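Local coordinates for solute-binding periplasmic protein of iron/siderophore ABC transporter (Yersinia pestis, PDB 6B2Y) that probably captures chelated iron in the periplasm, as the solute-binding component of an iron/siderophore ABC transporter, and delivers it for uptake, at residues F195-D198 with N199-K202; M364-L367 with Y368-L372. All coordinates share one frame; numbering follows the deposited sequence.

Contact 1. Residues F195-D198 with N199-K202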
# COMPACT_ATOMS: atom_id res chain seq x y z
N PHE A 195 9.90 -8.43 -11.82
CA PHE A 195 9.28 -7.21 -12.34
C PHE A 195 9.46 -6.05 -11.37
O PHE A 195 9.76 -4.92 -11.77
CB PHE A 195 7.79 -7.46 -12.60
CG PHE A 195 6.99 -6.21 -12.89
CD1 PHE A 195 6.91 -5.70 -14.18
CD2 PHE A 195 6.31 -5.56 -11.87
CE1 PHE A 195 6.16 -4.55 -14.45
CE2 PHE A 195 5.57 -4.42 -12.12
CZ PHE A 195 5.48 -3.91 -13.42
N TYR A 196 9.30 -6.31 -10.08
CA TYR A 196 9.44 -5.26 -9.09
C TYR A 196 10.88 -4.76 -9.01
O TYR A 196 11.14 -3.55 -9.06
CB TYR A 196 8.98 -5.81 -7.75
CG TYR A 196 8.99 -4.86 -6.58
CD1 TYR A 196 10.19 -4.56 -5.91
CD2 TYR A 196 7.82 -4.31 -6.09
CE1 TYR A 196 10.22 -3.73 -4.82
CE2 TYR A 196 7.83 -3.46 -5.01
CZ TYR A 196 9.03 -3.18 -4.37
OH TYR A 196 9.05 -2.35 -3.28
N GLN A 197 11.84 -5.68 -8.88
CA GLN A 197 13.23 -5.27 -8.75
C GLN A 197 13.70 -4.51 -9.98
O GLN A 197 14.40 -3.50 -9.86
CB GLN A 197 14.12 -6.49 -8.50
CG GLN A 197 15.53 -6.07 -8.09
CD GLN A 197 15.57 -5.45 -6.70
OE1 GLN A 197 15.49 -6.15 -5.70
NE2 GLN A 197 15.67 -4.12 -6.65
N ASP A 198 13.31 -4.96 -11.17
CA ASP A 198 13.64 -4.24 -12.40
C ASP A 198 13.11 -2.81 -12.35
O ASP A 198 13.81 -1.87 -12.72
CB ASP A 198 13.08 -4.96 -13.61
CG ASP A 198 13.93 -6.14 -14.01
OD1 ASP A 198 15.01 -6.30 -13.39
OD2 ASP A 198 13.54 -6.90 -14.92
N ASN A 199 11.88 -2.65 -11.87
CA ASN A 199 11.30 -1.31 -11.86
C ASN A 199 11.77 -0.45 -10.70
O ASN A 199 11.72 0.77 -10.82
CB ASN A 199 9.77 -1.42 -11.90
CG ASN A 199 9.28 -1.59 -13.33
OD1 ASN A 199 9.30 -0.64 -14.09
ND2 ASN A 199 8.94 -2.81 -13.71
N VAL A 200 12.26 -1.04 -9.60
CA VAL A 200 12.93 -0.22 -8.61
C VAL A 200 14.32 0.18 -9.10
O VAL A 200 14.78 1.29 -8.83
CB VAL A 200 12.99 -0.96 -7.25
CG1 VAL A 200 13.97 -0.26 -6.26
CG2 VAL A 200 11.60 -1.08 -6.65
N ASP A 201 15.00 -0.72 -9.83
CA ASP A 201 16.36 -0.40 -10.28
C ASP A 201 16.36 0.75 -11.29
O ASP A 201 17.36 1.48 -11.39
CB ASP A 201 17.03 -1.63 -10.90
CG ASP A 201 17.38 -2.69 -9.87
OD1 ASP A 201 17.22 -2.45 -8.65
OD2 ASP A 201 17.81 -3.79 -10.30
N LYS A 202 15.27 0.93 -12.04
CA LYS A 202 15.13 2.10 -12.90
C LYS A 202 15.31 3.39 -12.12
O LYS A 202 15.82 4.38 -12.66
CB LYS A 202 13.75 2.12 -13.56
CG LYS A 202 13.54 1.07 -14.60
CD LYS A 202 12.09 1.06 -15.06
CE LYS A 202 11.86 -0.04 -16.07
NZ LYS A 202 10.46 -0.04 -16.57
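F195 and N199, Y196 and V200, and Q197 and D201 meet as three successive i to i+4 pairs, each one residue further round helix 186-207, a long helix of the periplasmic binding protein fold. The carbonyl O of F195 is gripped twice by N199: the backbone N donates from 3.1 Å, as usual in a helix, and the side-chain ND2 adds a second bond of 3.0 Å from the opposite face of the carbonyl plane. That second bond runs nearly in the amide plane of N199 and places ND2 over one face of the F195 ring, 3.4 Å from CE1. Asparagine suits this buried site because its short amide can turn back onto the helix while OD1 accepts a bond from K202 NZ at 2.8 Å, the lysine chain lying extended beyond CG. One residue on, Y196 CE1 touches V200 CG2 at 3.5 Å, an apolar contact in which CG2 lies oblique to the ring. Q197 is bent about its CB-CG bond (chi2 69°), which brings its amide end back toward D201; NE2 meets D201 OD1 at 3.0 Å from above the carboxylate plane, at an N-H...O angle of 140°. The helix rests on others: F195 faces helix 360-371, V200 and N199 reach V340 of helix 340-350, and Y196 packs against helices 340-350 and 168-182, its OH bonded to N339.

Contact 2. Residues M364-L367 with Y368-L372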
# COMPACT_ATOMS: atom_id res chain seq x y z
N MET A 364 2.33 0.75 -14.33
CA MET A 364 1.07 0.22 -13.84
C MET A 364 0.34 -0.57 -14.92
O MET A 364 -0.19 -1.65 -14.64
CB MET A 364 0.21 1.37 -13.31
CG MET A 364 -1.16 0.93 -12.90
SD MET A 364 -2.18 2.35 -12.63
CE MET A 364 -2.21 2.40 -10.90
N ASP A 365 0.36 -0.09 -16.17
CA ASP A 365 -0.19 -0.87 -17.28
C ASP A 365 0.45 -2.25 -17.37
O ASP A 365 -0.24 -3.25 -17.58
CB ASP A 365 0.01 -0.12 -18.60
CG ASP A 365 -1.04 0.94 -18.84
OD1 ASP A 365 -2.07 0.93 -18.13
OD2 ASP A 365 -0.84 1.78 -19.73
N SER A 366 1.78 -2.32 -17.20
CA SER A 366 2.48 -3.59 -17.28
C SER A 366 2.12 -4.50 -16.11
O SER A 366 1.91 -5.70 -16.28
CB SER A 366 3.99 -3.37 -17.35
OG SER A 366 4.31 -2.56 -18.48
N LEU A 367 2.08 -3.93 -14.90
CA LEU A 367 1.71 -4.71 -13.73
C LEU A 367 0.36 -5.38 -13.94
O LEU A 367 0.20 -6.58 -13.70
CB LEU A 367 1.69 -3.80 -12.49
CG LEU A 367 1.62 -4.41 -11.08
CD1 LEU A 367 2.15 -3.40 -10.07
CD2 LEU A 367 0.21 -4.84 -10.68
N TYR A 368 -0.62 -4.62 -14.41
CA TYR A 368 -1.97 -5.17 -14.57
C TYR A 368 -2.01 -6.22 -15.67
O TYR A 368 -2.56 -7.31 -15.49
CB TYR A 368 -2.95 -4.03 -14.86
CG TYR A 368 -3.43 -3.35 -13.60
CD1 TYR A 368 -2.55 -2.63 -12.80
CD2 TYR A 368 -4.77 -3.44 -13.20
CE1 TYR A 368 -2.97 -2.01 -11.64
CE2 TYR A 368 -5.21 -2.81 -12.03
CZ TYR A 368 -4.30 -2.10 -11.26
OH TYR A 368 -4.71 -1.47 -10.09
N SER A 369 -1.42 -5.92 -16.84
CA SER A 369 -1.52 -6.88 -17.94
C SER A 369 -0.77 -8.17 -17.63
O SER A 369 -1.21 -9.25 -18.04
CB SER A 369 -1.01 -6.25 -19.24
OG SER A 369 0.18 -5.51 -19.03
N GLN A 370 0.33 -8.10 -16.88
CA GLN A 370 1.11 -9.30 -16.61
C GLN A 370 0.55 -10.12 -15.45
O GLN A 370 0.72 -11.34 -15.45
CB GLN A 370 2.57 -8.93 -16.30
CG GLN A 370 3.39 -8.61 -17.53
CD GLN A 370 4.72 -8.01 -17.18
OE1 GLN A 370 4.99 -6.85 -17.48
NE2 GLN A 370 5.56 -8.79 -16.51
N PHE A 371 -0.06 -9.49 -14.45
CA PHE A 371 -0.38 -10.19 -13.21
C PHE A 371 -1.85 -10.19 -12.81
O PHE A 371 -2.24 -11.05 -12.02
CB PHE A 371 0.45 -9.61 -12.05
CG PHE A 371 1.93 -9.66 -12.29
CD1 PHE A 371 2.61 -10.87 -12.19
CD2 PHE A 371 2.63 -8.53 -12.66
CE1 PHE A 371 3.97 -10.93 -12.43
CE2 PHE A 371 3.99 -8.60 -12.91
CZ PHE A 371 4.66 -9.80 -12.81
N LEU A 372 -2.67 -9.29 -13.33
CA LEU A 372 -4.01 -9.11 -12.80
C LEU A 372 -5.08 -9.46 -13.84
O LEU A 372 -4.79 -9.65 -15.02
CB LEU A 372 -4.19 -7.67 -12.31
CG LEU A 372 -3.20 -7.26 -11.21
CD1 LEU A 372 -3.51 -5.83 -10.79
CD2 LEU A 372 -3.27 -8.21 -10.01
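D365 O is held by two donors from S369, the hydroxyl OG at 2.7 Å and the backbone N at 3.0 Å, which approach from opposite faces of the carbonyl plane. The serine reaches back because chi1 of 43° sets OG between its own backbone N and carbonyl carbon, close over the preceding turn; a small hydroxyl residue suits this exposed side, where it can bond to its own helix. On the buried side M364 and Y368 run side by side in the same direction. M364 CG lies 3.7 Å from Y368 CE1, and its sulfur stands 5.3 Å from the ring centroid, 42° off the normal, an oblique Met-aromatic contact. L372, just past the end of the helix, sets CD1 over the centre of the Y368 ring, 3.5 Å above its plane, and also meets L367 CD2 at 3.9 Å. Tyrosine suits the place because its ring offers a broad flat face to this apolar methyl while M364 lies alongside. Beyond helix 360-371, L367 packs on Y192 of helix 186-207, F371 meets Y192 edge-to-face, and M364 touches Y333 and Y380 in loops.

How the contacts relate
Contact 1 comes first along the chain, within helix 186-207, and contact 2 follows much later, in the last turns of helix 360-371. Their centres lie about 14 Å apart, on the same side of the chain's centre, and the two helices pack directly on each other. F195 is a main point of touch, its CZ 3.7 Å from L367 N and its CG 3.8 Å from F371 CE2, with Y192 and N191 adding to it. Helix 186-207 runs between the parallel sheet, which ends in sequence at strand 159-162, and the mixed sheet, which starts at strand 217-221, consistent with the long lobe-connecting helix of such binding proteins; helix 360-371, shortly before strand 381-383, packs against it.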